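Local atomic coordinates of macrolide export ATP-binding/permease protein MacB (Actinobacillus actinomycetemcomitans, PDB entry 3FTJ), a protein that probably works as the inner-membrane ABC transporter of the tripartite MacAB-TdeA efflux system, conferring resistance to macrolides, its periplasmic region being the part described here. Residues A[67-72]-A[115-120]; A[80-85]-A[139-144]. All blocks are in the same frame, centred on the assembly; numbering follows the deposited sequence.

Contact 1: A[67-72]-A[115-120]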
ATOM      1  N   LYS A  67     -11.865  19.384  15.641  1.00 24.32           N
ATOM      2  CA  LYS A  67     -10.451  19.092  15.870  1.00 23.35           C
ATOM      3  C   LYS A  67      -9.678  19.101  14.556  1.00 21.83           C
ATOM      4  O   LYS A  67     -10.218  18.748  13.511  1.00 22.92           O
ATOM      5  CB  LYS A  67     -10.291  17.733  16.563  1.00 18.59           C
ATOM      6  CG  LYS A  67     -10.975  17.612  17.932  1.00 21.69           C
ATOM      7  CD  LYS A  67     -11.210  16.142  18.304  1.00 35.66           C
ATOM      8  CE  LYS A  67     -11.762  15.967  19.729  1.00 38.14           C
ATOM      9  NZ  LYS A  67     -13.116  16.590  19.912  1.00 49.21           N
ATOM     10  N   SER A  68      -8.415  19.506  14.617  1.00 20.77           N
ATOM     11  CA  SER A  68      -7.549  19.547  13.447  1.00 20.29           C
ATOM     12  C   SER A  68      -6.247  18.851  13.796  1.00 22.53           C
ATOM     13  O   SER A  68      -5.634  19.160  14.821  1.00 21.60           O
ATOM     14  CB  SER A  68      -7.284  21.002  13.029  1.00 22.59           C
ATOM     15  OG  SER A  68      -6.278  21.094  12.024  1.00 22.52           O
ATOM     16  N   PHE A  69      -5.839  17.908  12.947  1.00 19.65           N
ATOM     17  CA  PHE A  69      -4.638  17.108  13.149  1.00 22.87           C
ATOM     18  C   PHE A  69      -3.668  17.320  11.990  1.00 21.52           C
ATOM     19  O   PHE A  69      -4.094  17.385  10.841  1.00 21.09           O
ATOM     20  CB  PHE A  69      -4.998  15.614  13.184  1.00 22.15           C
ATOM     21  CG  PHE A  69      -5.978  15.237  14.257  1.00 24.09           C
ATOM     22  CD1 PHE A  69      -5.534  14.773  15.484  1.00 25.33           C
ATOM     23  CD2 PHE A  69      -7.343  15.332  14.035  1.00 19.22           C
ATOM     24  CE1 PHE A  69      -6.435  14.417  16.474  1.00 26.80           C
ATOM     25  CE2 PHE A  69      -8.246  14.976  15.020  1.00 22.63           C
ATOM     26  CZ  PHE A  69      -7.791  14.519  16.240  1.00 23.56           C
ATOM     27  N   THR A  70      -2.372  17.402  12.282  1.00 21.29           N
ATOM     28  CA  THR A  70      -1.365  17.418  11.217  1.00 24.77           C
ATOM     29  C   THR A  70      -0.702  16.075  11.001  1.00 24.97           C
ATOM     30  O   THR A  70      -0.779  15.181  11.842  1.00 28.72           O
ATOM     31  CB  THR A  70      -0.220  18.400  11.475  1.00 25.26           C
ATOM     32  OG1 THR A  70       0.123  18.389  12.866  1.00 29.98           O
ATOM     33  CG2 THR A  70      -0.616  19.769  11.058  1.00 30.37           C
ATOM     34  N   SER A  71      -0.020  15.968   9.868  1.00 25.51           N
ATOM     35  CA  SER A  71       0.653  14.741   9.464  1.00 30.19           C
ATOM     36  C   SER A  71      -0.238  13.517   9.640  1.00 24.85           C
ATOM     37  O   SER A  71       0.150  12.522  10.254  1.00 29.94           O
ATOM     38  CB  SER A  71       1.992  14.575  10.188  1.00 33.91           C
ATOM     39  OG  SER A  71       1.870  14.863  11.569  1.00 42.39           O
ATOM     40  N   ALA A  72      -1.451  13.616   9.111  1.00 22.95           N
ATOM     41  CA  ALA A  72      -2.281  12.447   8.900  1.00 24.57           C
ATOM     42  C   ALA A  72      -1.898  11.913   7.531  1.00 24.03           C
ATOM     43  O   ALA A  72      -1.846  12.671   6.561  1.00 21.86           O
ATOM     44  CB  ALA A  72      -3.748  12.820   8.927  1.00 23.76           C
ATOM     45  N   LYS A 115      -8.379   5.793  17.815  1.00 30.48           N
ATOM     46  CA  LYS A 115      -8.178   6.264  19.177  1.00 31.98           C
ATOM     47  C   LYS A 115      -7.828   7.750  19.242  1.00 29.88           C
ATOM     48  O   LYS A 115      -8.357   8.476  20.077  1.00 30.47           O
ATOM     49  CB  LYS A 115      -7.090   5.448  19.879  1.00 33.56           C
ATOM     50  CG  LYS A 115      -6.735   5.992  21.257  1.00 41.15           C
ATOM     51  CD  LYS A 115      -5.526   5.300  21.861  1.00 49.76           C
ATOM     52  CE  LYS A 115      -5.235   5.829  23.260  1.00 54.35           C
ATOM     53  NZ  LYS A 115      -3.941   5.309  23.785  1.00 60.04           N
ATOM     54  N   ALA A 116      -6.939   8.201  18.364  1.00 28.93           N
ATOM     55  CA  ALA A 116      -6.471   9.585  18.393  1.00 28.74           C
ATOM     56  C   ALA A 116      -7.560  10.579  18.009  1.00 28.41           C
ATOM     57  O   ALA A 116      -7.669  11.661  18.588  1.00 31.16           O
ATOM     58  CB  ALA A 116      -5.261   9.754  17.480  1.00 32.28           C
ATOM     59  N   ILE A 117      -8.375  10.196  17.038  1.00 30.26           N
ATOM     60  CA  ILE A 117      -9.362  11.095  16.458  1.00 27.00           C
ATOM     61  C   ILE A 117     -10.733  10.948  17.098  1.00 29.85           C
ATOM     62  O   ILE A 117     -11.507  11.900  17.148  1.00 30.03           O
ATOM     63  CB  ILE A 117      -9.533  10.786  14.971  1.00 27.64           C
ATOM     64  CG1 ILE A 117      -8.226  11.013  14.221  1.00 27.92           C
ATOM     65  CG2 ILE A 117     -10.655  11.616  14.378  1.00 31.53           C
ATOM     66  CD1 ILE A 117      -8.197  10.271  12.909  1.00 36.91           C
ATOM     67  N   PHE A 118     -11.043   9.746  17.569  1.00 28.43           N
ATOM     68  CA  PHE A 118     -12.391   9.454  18.045  1.00 34.99           C
ATOM     69  C   PHE A 118     -12.445   8.983  19.497  1.00 36.30           C
ATOM     70  O   PHE A 118     -13.515   8.937  20.094  1.00 39.39           O
ATOM     71  CB  PHE A 118     -13.073   8.440  17.124  1.00 29.44           C
ATOM     72  CG  PHE A 118     -13.510   9.023  15.806  1.00 27.37           C
ATOM     73  CD1 PHE A 118     -12.911   8.630  14.621  1.00 25.81           C
ATOM     74  CD2 PHE A 118     -14.514   9.980  15.758  1.00 29.84           C
ATOM     75  CE1 PHE A 118     -13.312   9.173  13.410  1.00 25.90           C
ATOM     76  CE2 PHE A 118     -14.918  10.532  14.548  1.00 27.34           C
ATOM     77  CZ  PHE A 118     -14.316  10.127  13.375  1.00 25.76           C
ATOM     78  N   ALA A 119     -11.288   8.649  20.061  1.00 35.58           N
ATOM     79  CA  ALA A 119     -11.227   8.140  21.424  1.00 37.02           C
ATOM     80  C   ALA A 119     -12.281   7.054  21.629  1.00 40.20           C
ATOM     81  O   ALA A 119     -12.202   5.989  21.016  1.00 39.25           O
ATOM     82  CB  ALA A 119     -11.414   9.274  22.423  1.00 37.31           C
ATOM     83  N   ASN A 120     -13.277   7.333  22.469  1.00 40.92           N
ATOM     84  CA  ASN A 120     -14.303   6.343  22.795  1.00 40.42           C
ATOM     85  C   ASN A 120     -15.595   6.522  21.999  1.00 41.08           C
ATOM     86  O   ASN A 120     -16.566   5.786  22.195  1.00 45.70           O
ATOM     87  CB  ASN A 120     -14.588   6.331  24.302  1.00 43.10           C
ATOM     88  CG  ASN A 120     -13.440   5.733  25.109  1.00 46.73           C
ATOM     89  OD1 ASN A 120     -13.182   4.528  25.042  1.00 42.59           O
ATOM     90  ND2 ASN A 120     -12.743   6.577  25.873  1.00 40.82           N
TER

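Contact 2: A[80-85]-A[139-144]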
ATOM      1  N   GLN A  80      -7.163  -5.419  -1.907  1.00 24.14           N
ATOM      2  CA  GLN A  80      -6.437  -6.493  -1.215  1.00 23.65           C
ATOM      3  C   GLN A  80      -5.398  -5.996  -0.217  1.00 26.29           C
ATOM      4  O   GLN A  80      -4.684  -6.798   0.394  1.00 25.15           O
ATOM      5  CB  GLN A  80      -5.756  -7.441  -2.218  1.00 26.95           C
ATOM      6  CG  GLN A  80      -6.705  -8.167  -3.169  1.00 25.34           C
ATOM      7  CD  GLN A  80      -7.889  -8.791  -2.442  1.00 33.00           C
ATOM      8  OE1 GLN A  80      -7.726  -9.478  -1.434  1.00 31.34           O
ATOM      9  NE2 GLN A  80      -9.091  -8.542  -2.954  1.00 36.71           N
ATOM     10  N   TYR A  81      -5.304  -4.680  -0.045  1.00 23.68           N
ATOM     11  CA  TYR A  81      -4.262  -4.121   0.812  1.00 25.58           C
ATOM     12  C   TYR A  81      -4.294  -4.685   2.233  1.00 26.07           C
ATOM     13  O   TYR A  81      -3.262  -5.066   2.779  1.00 27.75           O
ATOM     14  CB  TYR A  81      -4.329  -2.591   0.855  1.00 25.13           C
ATOM     15  CG  TYR A  81      -3.267  -1.979   1.743  1.00 24.31           C
ATOM     16  CD1 TYR A  81      -3.530  -1.705   3.070  1.00 25.18           C
ATOM     17  CD2 TYR A  81      -1.995  -1.698   1.253  1.00 25.88           C
ATOM     18  CE1 TYR A  81      -2.563  -1.156   3.894  1.00 29.40           C
ATOM     19  CE2 TYR A  81      -1.023  -1.144   2.067  1.00 29.94           C
ATOM     20  CZ  TYR A  81      -1.313  -0.879   3.390  1.00 31.00           C
ATOM     21  OH  TYR A  81      -0.359  -0.334   4.222  1.00 33.65           O
ATOM     22  N   PHE A  82      -5.475  -4.737   2.835  1.00 23.18           N
ATOM     23  CA  PHE A  82      -5.574  -5.124   4.240  1.00 29.69           C
ATOM     24  C   PHE A  82      -5.180  -6.577   4.466  1.00 31.65           C
ATOM     25  O   PHE A  82      -4.514  -6.903   5.451  1.00 32.52           O
ATOM     26  CB  PHE A  82      -6.977  -4.844   4.770  1.00 30.03           C
ATOM     27  CG  PHE A  82      -7.427  -3.435   4.535  1.00 24.59           C
ATOM     28  CD1 PHE A  82      -6.973  -2.410   5.345  1.00 26.59           C
ATOM     29  CD2 PHE A  82      -8.274  -3.134   3.485  1.00 24.40           C
ATOM     30  CE1 PHE A  82      -7.381  -1.103   5.128  1.00 26.28           C
ATOM     31  CE2 PHE A  82      -8.680  -1.833   3.265  1.00 26.63           C
ATOM     32  CZ  PHE A  82      -8.227  -0.817   4.087  1.00 20.54           C
ATOM     33  N   ASP A  83      -5.579  -7.441   3.542  1.00 27.96           N
ATOM     34  CA  ASP A  83      -5.244  -8.852   3.629  1.00 32.86           C
ATOM     35  C   ASP A  83      -3.737  -9.094   3.518  1.00 30.83           C
ATOM     36  O   ASP A  83      -3.148  -9.796   4.337  1.00 34.01           O
ATOM     37  CB  ASP A  83      -5.987  -9.640   2.546  1.00 36.65           C
ATOM     38  CG  ASP A  83      -5.664 -11.130   2.582  1.00 39.66           C
ATOM     39  OD1 ASP A  83      -5.556 -11.689   3.701  1.00 39.42           O
ATOM     40  OD2 ASP A  83      -5.517 -11.732   1.494  1.00 37.94           O
ATOM     41  N   VAL A  84      -3.118  -8.501   2.506  1.00 32.52           N
ATOM     42  CA  VAL A  84      -1.706  -8.743   2.234  1.00 31.91           C
ATOM     43  C   VAL A  84      -0.798  -8.115   3.289  1.00 32.49           C
ATOM     44  O   VAL A  84       0.317  -8.580   3.520  1.00 34.59           O
ATOM     45  CB  VAL A  84      -1.318  -8.235   0.833  1.00 31.74           C
ATOM     46  CG1 VAL A  84       0.171  -8.400   0.599  1.00 38.72           C
ATOM     47  CG2 VAL A  84      -2.111  -8.979  -0.226  1.00 32.31           C
ATOM     48  N   GLU A  85      -1.281  -7.066   3.942  1.00 32.11           N
ATOM     49  CA  GLU A  85      -0.481  -6.403   4.969  1.00 35.29           C
ATOM     50  C   GLU A  85      -0.772  -6.970   6.353  1.00 34.12           C
ATOM     51  O   GLU A  85      -0.129  -6.596   7.336  1.00 36.70           O
ATOM     52  CB  GLU A  85      -0.728  -4.895   4.951  1.00 35.12           C
ATOM     53  CG  GLU A  85      -0.194  -4.203   3.712  1.00 35.85           C
ATOM     54  CD  GLU A  85       1.306  -4.010   3.762  1.00 39.32           C
ATOM     55  OE1 GLU A  85       1.903  -3.790   2.691  1.00 46.20           O
ATOM     56  OE2 GLU A  85       1.889  -4.080   4.870  1.00 38.18           O
ATOM     57  N   GLY A 139     -14.866   1.846   8.420  1.00 21.34           N
ATOM     58  CA  GLY A 139     -14.314   0.754   9.193  1.00 21.39           C
ATOM     59  C   GLY A 139     -13.015   1.085   9.898  1.00 26.26           C
ATOM     60  O   GLY A 139     -12.492   2.203   9.784  1.00 21.74           O
ATOM     61  N   VAL A 140     -12.497   0.092  10.622  1.00 24.42           N
ATOM     62  CA  VAL A 140     -11.283   0.221  11.417  1.00 23.04           C
ATOM     63  C   VAL A 140     -10.511  -1.089  11.357  1.00 30.01           C
ATOM     64  O   VAL A 140     -11.101  -2.161  11.484  1.00 30.80           O
ATOM     65  CB  VAL A 140     -11.618   0.502  12.899  1.00 24.46           C
ATOM     66  CG1 VAL A 140     -10.344   0.665  13.721  1.00 27.65           C
ATOM     67  CG2 VAL A 140     -12.483   1.733  13.022  1.00 24.78           C
ATOM     68  N   VAL A 141      -9.198  -1.006  11.160  1.00 28.27           N
ATOM     69  CA  VAL A 141      -8.348  -2.193  11.147  1.00 26.76           C
ATOM     70  C   VAL A 141      -7.270  -2.094  12.220  1.00 30.76           C
ATOM     71  O   VAL A 141      -7.001  -1.011  12.745  1.00 28.46           O
ATOM     72  CB  VAL A 141      -7.653  -2.389   9.784  1.00 29.82           C
ATOM     73  CG1 VAL A 141      -8.662  -2.775   8.711  1.00 28.99           C
ATOM     74  CG2 VAL A 141      -6.887  -1.131   9.385  1.00 23.62           C
ATOM     75  N   SER A 142      -6.660  -3.224  12.561  1.00 29.80           N
ATOM     76  CA  SER A 142      -5.510  -3.209  13.454  1.00 33.97           C
ATOM     77  C   SER A 142      -4.365  -2.499  12.734  1.00 35.47           C
ATOM     78  O   SER A 142      -4.366  -2.408  11.505  1.00 37.23           O
ATOM     79  CB  SER A 142      -5.104  -4.629  13.822  1.00 35.40           C
ATOM     80  OG  SER A 142      -4.703  -5.342  12.668  1.00 34.07           O
ATOM     81  N   ASP A 143      -3.392  -1.988  13.475  1.00 37.50           N
ATOM     82  CA  ASP A 143      -2.329  -1.215  12.836  1.00 44.12           C
ATOM     83  C   ASP A 143      -1.067  -2.007  12.499  1.00 44.41           C
ATOM     84  O   ASP A 143      -0.933  -3.175  12.860  1.00 44.45           O
ATOM     85  CB  ASP A 143      -1.979   0.033  13.649  1.00 44.13           C
ATOM     86  CG  ASP A 143      -2.179  -0.156  15.126  1.00 44.95           C
ATOM     87  OD1 ASP A 143      -1.862  -1.253  15.630  1.00 47.84           O
ATOM     88  OD2 ASP A 143      -2.652   0.795  15.781  1.00 44.63           O
ATOM     89  N   GLN A 144      -0.152  -1.348  11.795  1.00 45.41           N
ATOM     90  CA  GLN A 144       1.090  -1.966  11.356  1.00 43.35           C
ATOM     91  C   GLN A 144       1.995  -2.312  12.531  1.00 50.24           C
ATOM     92  O   GLN A 144       2.598  -1.427  13.140  1.00 58.54           O
ATOM     93  CB  GLN A 144       1.827  -1.041  10.386  1.00 50.84           C
ATOM     94  CG  GLN A 144       1.126  -0.849   9.047  1.00 49.64           C
ATOM     95  CD  GLN A 144       0.964  -2.151   8.281  1.00 49.81           C
ATOM     96  OE1 GLN A 144       0.610  -3.182   8.852  1.00 52.86           O
ATOM     97  NE2 GLN A 144       1.217  -2.108   6.978  1.00 46.27           N
TER

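Contact 1: A[67-72]-A[115-120]
A CH-pi contact between F69 of a β-strand and I117 in the last turn of a helix joins the two elements on the flank of the MacB periplasmic core domain, and it illustrates how one aromatic ring can seat a helix end against a strand. CG1 of I117 lies over one face of the F69 ring, 4.2 Å from the centroid and 19° off the ring normal, displaced toward the rim near CE2. The F69 side chain leaves the strand toward the helix, and with CG anti to the carbonyl carbon (chi1 -59°) the ring extends to it. Its far end then meets helix backbone: CZ of F69 is 3.8 Å from CA of I117, and CE1 of F69 comes within 3.7 Å of the carbonyl O of A116, which approaches the ring obliquely. K67 adds a looser touch, its CD 4.4 Å from O of I117. No hydrogen bond links the two segments; the contact is made by van der Waals and CH-pi packing. Beyond F69 the chain turns a corner at T70 and S71, where S71 and A72 face G60 in a G1 β-bulge. Strand 49-64 pairs with F69 through L62 and also receives I117 on L62 and V64, while L154 touches both F69 and A116.

Contact 2: A[80-85]-A[139-144]
Helix 81-85 is a short helix of the MacB-like periplasmic core domain whose backbone passes beside the end of strand 133-141 and the loop that follows, with CA atoms 8.0 Å apart at F82 and V141 and 7.9 Å apart at E85 and Q144. Such spacing leaves the meeting to side chains, and the contact is a worked case of an apolar pair beside a polar one. In the apolar part the F82 and V141 side chains cross at about a right angle. CG1 of V141 touches CD1 of F82 at 3.8 Å and approaches the ring obliquely. At the polar end the E85 and Q144 side chains also meet nearly at right angles. The Q144 amide donates from NE2 to OE2 of E85 in a 3.0 Å hydrogen bond that is moderately bent, at 147° about the hydrogen. The acceptor lies close to the amide plane, whereas the donor comes from above the carboxylate plane; the two planes are turned 71° apart. Both chains reach this point by folding at chi2. OH of Y81 lies 3.6 Å from the same NE2, a close approach without a hydrogen bond, and CG of E85 rests over one face of the Y81 ring, offset toward its rim. E85, Y81 and Q144 thus meet as a three-way cluster. Around this pair of segments, V141 pairs through its backbone with L109 of strand 106-110, whose V108 receives both F82 and V141; L87 and L94 touch V141, and L95 touches F82. The ring of Y81 meets that of Y157 in strand 155-159, and the Y81 side chain also reaches T53 and N55 of strand 49-64.

Contacts 1 and 2 show how one domain can be tied together by segments that alternate along the chain: 67-72 and 80-85 precede 115-120 and 139-144. Strand 67-77 leads directly to helix 81-85, and both contacts reach the same mixed sheet. Their centres lie 19 Å apart and their nearest atoms about 7 Å, without touching. Contact 2 is the more central, about 10 Å from the centre of the chain against about 21 Å for contact 1, and is buried where contact 1 is only partly so. Helix 111-118 carries I117 of contact 1, and its E111 and K114 touch V140, which neighbours V141 of contact 2.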